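Local coordinates for protein OHCU decarboxylase (Arabidopsis thaliana, PDB 2Q37) that decarboxylates OHCU stereoselectively to (S)-allantoin, the last step of uric acid breakdown, as the N-terminal domain of a bifunctional plant enzyme, at residues T50-E53 / A54-A58; H78-I81 / G82-P85; Q114-A117 / E118-L122. All blocks are in the same frame, centred on the assembly; numbering follows the deposited sequence.

All three contacts are local ones within the all-helical OHCU decarboxylase domain, and they follow one another along the chain. Interaction 1 opens helix 51-64, interaction 2 forms part of the loop after helix 68-76, and interaction 3 is a stretch of helix 110-127. Interaction 1 stands alone, its centre about 27 Å from that of interaction 2 and about 36 Å from that of interaction 3, on the other side of the chain's centre. Interactions 2 and 3 touch: the loop carries the catalytic H78 and binds (S)-allantoin, while I81 O meets N120 ND2 of the helix at 3.1 Å. Helix 110-127 thus backs the ligand-binding loop, whereas interaction 1 lies far from the pocket.

Interaction 1: T50-E53 / A54-A58; sequences TSQE and AIYTA
The carbonyl oxygen of E53 is gripped twice by T57: T57 N donates to E53 O at 3.0 Å, and the hydroxyl T57 OG1 donates to the same oxygen at 2.9 Å. The two donors come from opposite faces of the carbonyl plane. A first torsion of -61° sets OG1 anti to its own carbonyl carbon and beside its backbone N, which turns the hydroxyl back down the helix to this acceptor. One turn earlier, A54 N donates to T50 O at 3.1 Å, while the bonds from I55 N and Y56 N to Q52 O are weak.

Q52 O also lies over one face of the Y56 ring, 3.4 Å above its plane and offset toward the rim. The Q52 side chain bends at chi2 (67°) and brings its amide to the phenol end of that ring, with NE2 3.2 Å from Y56 CZ. Amide and ring planes are 33° apart, and although NE2 nears the hydroxyl, the angle is too poor for a hydrogen bond; the pair meets by packing. I55 and the buried A54 face helix 155-178, touching M174 and F178 respectively. The threonine hydroxyl bonded to the carbonyl four residues back is a familiar helix feature, here in the opening turns of helix 51-64.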
ATOM      1  N   THR A  50       8.935  26.091 -14.597  1.00 80.16           N
ATOM      2  CA  THR A  50       8.602  27.079 -13.585  1.00 77.64           C
ATOM      3  C   THR A  50       8.218  26.447 -12.260  1.00 76.88           C
ATOM      4  O   THR A  50       8.152  25.222 -12.129  1.00 76.64           O
ATOM      5  CB  THR A  50       7.457  27.984 -14.054  1.00 76.78           C
ATOM      6  OG1 THR A  50       6.456  27.189 -14.703  1.00 74.53           O
ATOM      7  CG2 THR A  50       7.984  29.042 -15.009  1.00 76.22           C
ATOM      8  N   SER A  51       7.979  27.294 -11.268  1.00 75.43           N
ATOM      9  CA  SER A  51       7.598  26.812  -9.954  1.00 73.49           C
ATOM     10  C   SER A  51       6.201  26.200 -10.028  1.00 72.14           C
ATOM     11  O   SER A  51       5.825  25.402  -9.173  1.00 71.63           O
ATOM     12  CB  SER A  51       7.610  27.962  -8.945  1.00 72.73           C
ATOM     13  OG  SER A  51       7.290  27.495  -7.646  1.00 72.19           O
ATOM     14  N   GLN A  52       5.448  26.565 -11.063  1.00 69.94           N
ATOM     15  CA  GLN A  52       4.090  26.067 -11.226  1.00 67.75           C
ATOM     16  C   GLN A  52       4.008  24.735 -11.943  1.00 66.35           C
ATOM     17  O   GLN A  52       3.251  23.859 -11.538  1.00 65.67           O
ATOM     18  CB  GLN A  52       3.241  27.074 -11.984  1.00 68.73           C
ATOM     19  CG  GLN A  52       1.770  26.780 -11.880  1.00 69.92           C
ATOM     20  CD  GLN A  52       1.259  26.979 -10.471  1.00 71.31           C
ATOM     21  OE1 GLN A  52       1.251  28.102  -9.958  1.00 72.78           O
ATOM     22  NE2 GLN A  52       0.838  25.892  -9.831  1.00 70.63           N
ATOM     23  N   GLU A  53       4.771  24.584 -13.020  1.00 64.59           N
ATOM     24  CA  GLU A  53       4.759  23.332 -13.765  1.00 62.85           C
ATOM     25  C   GLU A  53       5.429  22.231 -12.947  1.00 59.20           C
ATOM     26  O   GLU A  53       5.109  21.051 -13.088  1.00 57.24           O
ATOM     27  CB  GLU A  53       5.478  23.503 -15.107  1.00 66.25           C
ATOM     28  CG  GLU A  53       4.609  24.063 -16.227  1.00 70.93           C
ATOM     29  CD  GLU A  53       5.439  24.564 -17.407  1.00 75.15           C
ATOM     30  OE1 GLU A  53       6.212  25.530 -17.207  1.00 76.86           O
ATOM     31  OE2 GLU A  53       5.327  23.999 -18.524  1.00 76.00           O
ATOM     32  N   ALA A  54       6.358  22.634 -12.088  1.00 55.49           N
ATOM     33  CA  ALA A  54       7.067  21.690 -11.244  1.00 52.19           C
ATOM     34  C   ALA A  54       6.080  21.051 -10.273  1.00 51.26           C
ATOM     35  O   ALA A  54       6.171  19.863  -9.987  1.00 50.52           O
ATOM     36  CB  ALA A  54       8.168  22.400 -10.485  1.00 50.74           C
ATOM     37  N   ILE A  55       5.142  21.847  -9.766  1.00 50.05           N
ATOM     38  CA  ILE A  55       4.134  21.355  -8.833  1.00 48.71           C
ATOM     39  C   ILE A  55       3.295  20.269  -9.515  1.00 48.57           C
ATOM     40  O   ILE A  55       3.177  19.150  -9.005  1.00 47.97           O
ATOM     41  CB  ILE A  55       3.188  22.500  -8.366  1.00 49.05           C
ATOM     42  CG1 ILE A  55       3.998  23.635  -7.729  1.00 48.99           C
ATOM     43  CG2 ILE A  55       2.168  21.966  -7.350  1.00 46.90           C
ATOM     44  CD1 ILE A  55       4.406  23.406  -6.279  1.00 48.75           C
ATOM     45  N   TYR A  56       2.727  20.609 -10.673  1.00 48.13           N
ATOM     46  CA  TYR A  56       1.889  19.695 -11.446  1.00 47.48           C
ATOM     47  C   TYR A  56       2.600  18.408 -11.873  1.00 47.05           C
ATOM     48  O   TYR A  56       1.994  17.333 -11.917  1.00 47.84           O
ATOM     49  CB  TYR A  56       1.353  20.395 -12.696  1.00 48.57           C
ATOM     50  CG  TYR A  56       0.605  21.676 -12.425  1.00 49.06           C
ATOM     51  CD1 TYR A  56      -0.048  21.882 -11.212  1.00 48.54           C
ATOM     52  CD2 TYR A  56       0.546  22.684 -13.391  1.00 49.62           C
ATOM     53  CE1 TYR A  56      -0.738  23.055 -10.960  1.00 49.24           C
ATOM     54  CE2 TYR A  56      -0.143  23.867 -13.153  1.00 48.89           C
ATOM     55  CZ  TYR A  56      -0.782  24.045 -11.934  1.00 50.05           C
ATOM     56  OH  TYR A  56      -1.457  25.212 -11.680  1.00 49.99           O
ATOM     57  N   THR A  57       3.878  18.518 -12.205  1.00 43.82           N
ATOM     58  CA  THR A  57       4.637  17.355 -12.623  1.00 42.08           C
ATOM     59  C   THR A  57       4.951  16.487 -11.407  1.00 42.04           C
ATOM     60  O   THR A  57       5.169  15.275 -11.518  1.00 42.14           O
ATOM     61  CB  THR A  57       5.943  17.794 -13.300  1.00 41.56           C
ATOM     62  OG1 THR A  57       5.619  18.566 -14.461  1.00 42.39           O
ATOM     63  CG2 THR A  57       6.795  16.594 -13.691  1.00 38.64           C
ATOM     64  N   ALA A  58       4.967  17.115 -10.239  1.00 39.80           N
ATOM     65  CA  ALA A  58       5.267  16.400  -9.015  1.00 38.39           C
ATOM     66  C   ALA A  58       4.045  15.583  -8.623  1.00 38.19           C
ATOM     67  O   ALA A  58       4.148  14.401  -8.306  1.00 36.45           O
ATOM     68  CB  ALA A  58       5.632  17.383  -7.914  1.00 35.31           C
TER

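Interaction 2: H78-I81 / G82-P85; sequences HPQI and GNTP. With 3AL (1-[(4S)-2,5-dioxoimidazolidin-4-yl]urea), chain B.
Between Q80 and N83 the chain reverses in a beta turn close to type II, closed by N83 N donating to Q80 O at 3.2 Å, with the donor above the carbonyl plane. I81 and G82 occupy the central positions; with phi near 126° at G82, a beta carbon there would jam against I81 O. The turn belongs to the active-site loop of the OHCU decarboxylase domain, which holds the proton donor H78.

At the two ends of the turn, the side chains of Q80 and N83 run alongside each other and point the same way, their amide planes nearly coplanar, with Q80 OE1 3.2 Å from N83 ND2. The arms on either side of the turn meet loosely through their prolines, P79 CG lying 4.2 Å from P85 CB.

The other side of the loop holds the bound (S)-allantoin. P79 O receives both urea nitrogens: N1 of the ligand donates at 3.2 Å to this oxygen, and ligand N3 adds a weaker bond. H78 ND1 makes a weak hydrogen bond to ligand O5, 3.0 Å away, while H78 NE2 is bonded to Q166 OE1, which helps fix the rotation of the imidazole. E100, F131, I133 and A135 supply further hydrogen bonds to the ligand. The first torsion of I81 (-70°) places CG1 beside its backbone N, and the branch reaches the urea end of the ligand, where CG1 lies 3.2 Å and CD1 3.4 Å from ligand N1.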
ATOM      1  N   HIS A  78       9.705  10.949   7.828  1.00 35.80           N
ATOM      2  CA  HIS A  78       9.286  12.027   8.713  1.00 35.81           C
ATOM      3  C   HIS A  78       9.285  11.686  10.178  1.00 34.71           C
ATOM      4  O   HIS A  78       9.202  10.526  10.569  1.00 34.92           O
ATOM      5  CB  HIS A  78       7.856  12.494   8.405  1.00 34.31           C
ATOM      6  CG  HIS A  78       7.646  12.973   7.006  1.00 35.00           C
ATOM      7  ND1 HIS A  78       8.043  14.221   6.579  1.00 35.95           N
ATOM      8  CD2 HIS A  78       7.016  12.395   5.956  1.00 35.18           C
ATOM      9  CE1 HIS A  78       7.658  14.398   5.327  1.00 35.94           C
ATOM     10  NE2 HIS A  78       7.033  13.305   4.926  1.00 36.97           N
ATOM     11  N   PRO A  79       9.407  12.713  11.010  1.00 34.55           N
ATOM     12  CA  PRO A  79       9.377  12.505  12.455  1.00 35.31           C
ATOM     13  C   PRO A  79       7.873  12.427  12.789  1.00 36.78           C
ATOM     14  O   PRO A  79       7.045  13.071  12.127  1.00 34.60           O
ATOM     15  CB  PRO A  79      10.021  13.778  13.008  1.00 34.04           C
ATOM     16  CG  PRO A  79       9.720  14.806  11.939  1.00 36.26           C
ATOM     17  CD  PRO A  79       9.971  14.032  10.670  1.00 33.76           C
ATOM     18  N   GLN A  80       7.506  11.639  13.794  1.00 39.36           N
ATOM     19  CA  GLN A  80       6.101  11.543  14.171  1.00 41.93           C
ATOM     20  C   GLN A  80       5.625  12.917  14.618  1.00 43.83           C
ATOM     21  O   GLN A  80       6.437  13.799  14.917  1.00 44.09           O
ATOM     22  CB  GLN A  80       5.913  10.593  15.344  1.00 42.91           C
ATOM     23  CG  GLN A  80       6.505   9.226  15.174  1.00 46.95           C
ATOM     24  CD  GLN A  80       6.095   8.310  16.311  1.00 51.27           C
ATOM     25  OE1 GLN A  80       6.232   8.660  17.497  1.00 53.19           O
ATOM     26  NE2 GLN A  80       5.579   7.135  15.963  1.00 51.64           N
ATOM     27  N   ILE A  81       4.309  13.103  14.663  1.00 44.63           N
ATOM     28  CA  ILE A  81       3.757  14.363  15.132  1.00 44.84           C
ATOM     29  C   ILE A  81       3.879  14.343  16.654  1.00 46.51           C
ATOM     30  O   ILE A  81       3.205  13.566  17.336  1.00 45.94           O
ATOM     31  CB  ILE A  81       2.273  14.514  14.742  1.00 43.12           C
ATOM     32  CG1 ILE A  81       2.152  14.711  13.223  1.00 42.56           C
ATOM     33  CG2 ILE A  81       1.653  15.678  15.510  1.00 38.65           C
ATOM     34  CD1 ILE A  81       2.858  15.957  12.677  1.00 37.63           C
ATOM     35  N   GLY A  82       4.748  15.197  17.181  1.00 48.66           N
ATOM     36  CA  GLY A  82       4.963  15.249  18.617  1.00 50.37           C
ATOM     37  C   GLY A  82       6.441  15.080  18.915  1.00 51.44           C
ATOM     38  O   GLY A  82       6.872  15.101  20.067  1.00 53.21           O
ATOM     39  N   ASN A  83       7.215  14.894  17.854  1.00 51.46           N
ATOM     40  CA  ASN A  83       8.655  14.754  17.949  1.00 52.55           C
ATOM     41  C   ASN A  83       9.267  15.763  16.996  1.00 53.37           C
ATOM     42  O   ASN A  83       8.569  16.376  16.191  1.00 53.13           O
ATOM     43  CB  ASN A  83       9.104  13.347  17.545  1.00 53.14           C
ATOM     44  CG  ASN A  83       8.721  12.308  18.563  1.00 53.57           C
ATOM     45  OD1 ASN A  83       8.980  12.478  19.751  1.00 54.95           O
ATOM     46  ND2 ASN A  83       8.100  11.225  18.110  1.00 53.94           N
ATOM     47  N   THR A  84      10.576  15.937  17.100  1.00 54.57           N
ATOM     48  CA  THR A  84      11.285  16.855  16.228  1.00 55.30           C
ATOM     49  C   THR A  84      12.295  16.035  15.433  1.00 55.52           C
ATOM     50  O   THR A  84      12.602  14.893  15.781  1.00 55.25           O
ATOM     51  CB  THR A  84      12.012  17.939  17.045  1.00 55.70           C
ATOM     52  OG1 THR A  84      12.966  17.315  17.909  1.00 57.22           O
ATOM     53  CG2 THR A  84      11.012  18.735  17.894  1.00 54.56           C
ATOM     54  N   PRO A  85      12.805  16.591  14.332  1.00 56.90           N
ATOM     55  CA  PRO A  85      13.777  15.808  13.565  1.00 58.00           C
ATOM     56  C   PRO A  85      15.208  15.968  14.092  1.00 59.89           C
ATOM     57  O   PRO A  85      15.439  16.091  15.305  1.00 60.72           O
ATOM     58  CB  PRO A  85      13.600  16.346  12.150  1.00 58.61           C
ATOM     59  CG  PRO A  85      13.279  17.802  12.392  1.00 58.51           C
ATOM     60  CD  PRO A  85      12.320  17.756  13.566  1.00 57.28           C
TER
HETATM   61  C4  3AL B 200       5.364  15.410   8.862  1.00 34.92           C
HETATM   62  C5  3AL B 200       6.567  16.212   8.843  1.00 34.46           C
HETATM   63  O5  3AL B 200       7.739  15.983   9.000  1.00 37.63           O
HETATM   64  N7  3AL B 200       6.238  17.555   8.573  1.00 36.27           N
HETATM   65  C8  3AL B 200       4.858  17.583   8.442  1.00 36.27           C
HETATM   66  O8  3AL B 200       4.240  18.612   8.200  1.00 34.99           O
HETATM   67  N9  3AL B 200       4.300  16.318   8.616  1.00 36.03           N
HETATM   68  N3  3AL B 200       5.270  14.615  10.085  1.00 32.20           N
HETATM   69  C2  3AL B 200       4.088  13.734  10.199  1.00 28.33           C
HETATM   70  N1  3AL B 200       4.028  13.067  11.204  1.00 30.29           N
HETATM   71  O2  3AL B 200       3.199  13.717   9.225  1.00 26.49           O

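Interaction 3: Q114-A117 / E118-L122; sequences QELA and EWNVL
W119 and E115 meet one turn apart on helix 110-127, where the straight backbone bond from W119 N to E115 O, 2.7 Å long, runs nearly along the carbonyl axis. With CG anti to the carbonyl carbon (chi1 -81°) and the indole turned roughly perpendicular about chi2, the CD1-NE1 edge of the tryptophan faces back down the helix. CD1 therefore comes within 3.4 Å of the same E115 O, which lies in the ring plane at its edge. The two side chains run alongside each other, their carboxylate and ring planes 44° apart, and E115 OE1 is salt-bridged to K148 of helix 140-150. L122 CD1 sits over one indole face, 3.8 Å above its plane, and Y151 makes an edge-to-face contact with the ring. An alanine in place of W119 is likely to open a gap between E115, L122 and Y151, leaving the Y151 ring without its aromatic mate.

On another side of the helix, Q114 and E118 both bend at chi2 so that their ends meet: Q114 NE2 gives a weak hydrogen bond to E118 OE2 at 2.6 Å, amide and carboxylate planes standing 71° apart. V121 CG2, set beside its own backbone N, lies 3.3 Å from A117 O. Toward the ligand-binding loop, buried N120 has I81 O as its main polar partner, and its ND2 folds back as well to L116 O, a weak bond of 2.9 Å onto an oxygen that already accepts N120 N.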
ATOM      1  N   GLN A 114       1.751  13.897  25.285  1.00 51.47           N
ATOM      2  CA  GLN A 114       1.600  12.596  25.909  1.00 52.51           C
ATOM      3  C   GLN A 114       0.692  11.674  25.116  1.00 52.96           C
ATOM      4  O   GLN A 114       1.117  10.601  24.667  1.00 54.32           O
ATOM      5  CB  GLN A 114       1.039  12.756  27.314  1.00 54.47           C
ATOM      6  CG  GLN A 114       1.947  12.201  28.391  1.00 57.26           C
ATOM      7  CD  GLN A 114       2.389  10.776  28.113  1.00 57.72           C
ATOM      8  OE1 GLN A 114       3.338  10.534  27.357  1.00 57.84           O
ATOM      9  NE2 GLN A 114       1.697   9.823  28.719  1.00 58.12           N
ATOM     10  N   GLU A 115      -0.565  12.069  24.963  1.00 51.11           N
ATOM     11  CA  GLU A 115      -1.478  11.244  24.202  1.00 50.64           C
ATOM     12  C   GLU A 115      -0.869  10.958  22.832  1.00 49.27           C
ATOM     13  O   GLU A 115      -0.903   9.827  22.350  1.00 47.72           O
ATOM     14  CB  GLU A 115      -2.828  11.940  24.041  1.00 52.33           C
ATOM     15  CG  GLU A 115      -3.659  11.921  25.301  1.00 55.00           C
ATOM     16  CD  GLU A 115      -5.123  12.204  25.034  1.00 57.06           C
ATOM     17  OE1 GLU A 115      -5.736  11.469  24.227  1.00 57.18           O
ATOM     18  OE2 GLU A 115      -5.663  13.157  25.637  1.00 58.51           O
ATOM     19  N   LEU A 116      -0.292  11.991  22.228  1.00 48.21           N
ATOM     20  CA  LEU A 116       0.311  11.883  20.907  1.00 46.33           C
ATOM     21  C   LEU A 116       1.296  10.731  20.835  1.00 47.38           C
ATOM     22  O   LEU A 116       1.177   9.857  19.962  1.00 47.16           O
ATOM     23  CB  LEU A 116       1.008  13.197  20.545  1.00 43.37           C
ATOM     24  CG  LEU A 116       0.705  13.890  19.205  1.00 43.54           C
ATOM     25  CD1 LEU A 116      -0.469  13.243  18.509  1.00 41.28           C
ATOM     26  CD2 LEU A 116       0.412  15.374  19.455  1.00 41.31           C
ATOM     27  N   ALA A 117       2.253  10.718  21.764  1.00 47.99           N
ATOM     28  CA  ALA A 117       3.292   9.683  21.806  1.00 48.29           C
ATOM     29  C   ALA A 117       2.706   8.293  21.974  1.00 49.39           C
ATOM     30  O   ALA A 117       3.314   7.296  21.578  1.00 48.72           O
ATOM     31  CB  ALA A 117       4.268   9.967  22.922  1.00 45.93           C
ATOM     32  N   GLU A 118       1.518   8.239  22.562  1.00 50.74           N
ATOM     33  CA  GLU A 118       0.828   6.979  22.780  1.00 53.00           C
ATOM     34  C   GLU A 118       0.018   6.538  21.563  1.00 51.62           C
ATOM     35  O   GLU A 118       0.137   5.396  21.116  1.00 51.29           O
ATOM     36  CB  GLU A 118      -0.076   7.093  24.010  1.00 56.70           C
ATOM     37  CG  GLU A 118       0.602   6.626  25.288  1.00 63.67           C
ATOM     38  CD  GLU A 118       0.124   7.373  26.529  1.00 68.04           C
ATOM     39  OE1 GLU A 118      -1.111   7.539  26.710  1.00 68.45           O
ATOM     40  OE2 GLU A 118       1.001   7.783  27.328  1.00 70.31           O
ATOM     41  N   TRP A 119      -0.806   7.434  21.029  1.00 50.58           N
ATOM     42  CA  TRP A 119      -1.606   7.092  19.866  1.00 50.05           C
ATOM     43  C   TRP A 119      -0.766   6.848  18.609  1.00 48.59           C
ATOM     44  O   TRP A 119      -1.203   6.117  17.712  1.00 47.85           O
ATOM     45  CB  TRP A 119      -2.650   8.168  19.594  1.00 51.32           C
ATOM     46  CG  TRP A 119      -3.853   8.041  20.461  1.00 54.73           C
ATOM     47  CD1 TRP A 119      -4.024   8.564  21.711  1.00 56.37           C
ATOM     48  CD2 TRP A 119      -5.073   7.351  20.144  1.00 55.93           C
ATOM     49  NE1 TRP A 119      -5.278   8.250  22.191  1.00 57.06           N
ATOM     50  CE2 TRP A 119      -5.941   7.506  21.250  1.00 56.96           C
ATOM     51  CE3 TRP A 119      -5.516   6.620  19.033  1.00 55.72           C
ATOM     52  CZ2 TRP A 119      -7.229   6.958  21.277  1.00 57.68           C
ATOM     53  CZ3 TRP A 119      -6.794   6.076  19.056  1.00 56.84           C
ATOM     54  CH2 TRP A 119      -7.637   6.248  20.174  1.00 58.06           C
ATOM     55  N   ASN A 120       0.424   7.452  18.539  1.00 46.22           N
ATOM     56  CA  ASN A 120       1.301   7.248  17.383  1.00 44.70           C
ATOM     57  C   ASN A 120       1.715   5.796  17.354  1.00 45.93           C
ATOM     58  O   ASN A 120       1.841   5.186  16.284  1.00 46.40           O
ATOM     59  CB  ASN A 120       2.546   8.118  17.461  1.00 42.85           C
ATOM     60  CG  ASN A 120       2.381   9.420  16.728  1.00 42.41           C
ATOM     61  OD1 ASN A 120       2.141   9.432  15.524  1.00 44.66           O
ATOM     62  ND2 ASN A 120       2.504  10.530  17.446  1.00 40.81           N
ATOM     63  N   VAL A 121       1.927   5.243  18.543  1.00 45.58           N
ATOM     64  CA  VAL A 121       2.300   3.850  18.674  1.00 44.48           C
ATOM     65  C   VAL A 121       1.124   2.989  18.228  1.00 44.07           C
ATOM     66  O   VAL A 121       1.311   2.024  17.487  1.00 44.42           O
ATOM     67  CB  VAL A 121       2.630   3.503  20.129  1.00 44.69           C
ATOM     68  CG1 VAL A 121       2.818   1.995  20.268  1.00 43.97           C
ATOM     69  CG2 VAL A 121       3.877   4.239  20.562  1.00 43.07           C
ATOM     70  N   LEU A 122      -0.081   3.341  18.687  1.00 43.30           N
ATOM     71  CA  LEU A 122      -1.292   2.596  18.333  1.00 43.11           C
ATOM     72  C   LEU A 122      -1.561   2.630  16.835  1.00 42.55           C
ATOM     73  O   LEU A 122      -1.949   1.627  16.250  1.00 44.72           O
ATOM     74  CB  LEU A 122      -2.524   3.170  19.028  1.00 43.39           C
ATOM     75  CG  LEU A 122      -2.550   3.348  20.541  1.00 45.53           C
ATOM     76  CD1 LEU A 122      -3.988   3.684  20.940  1.00 45.66           C
ATOM     77  CD2 LEU A 122      -2.079   2.080  21.256  1.00 44.42           C
TER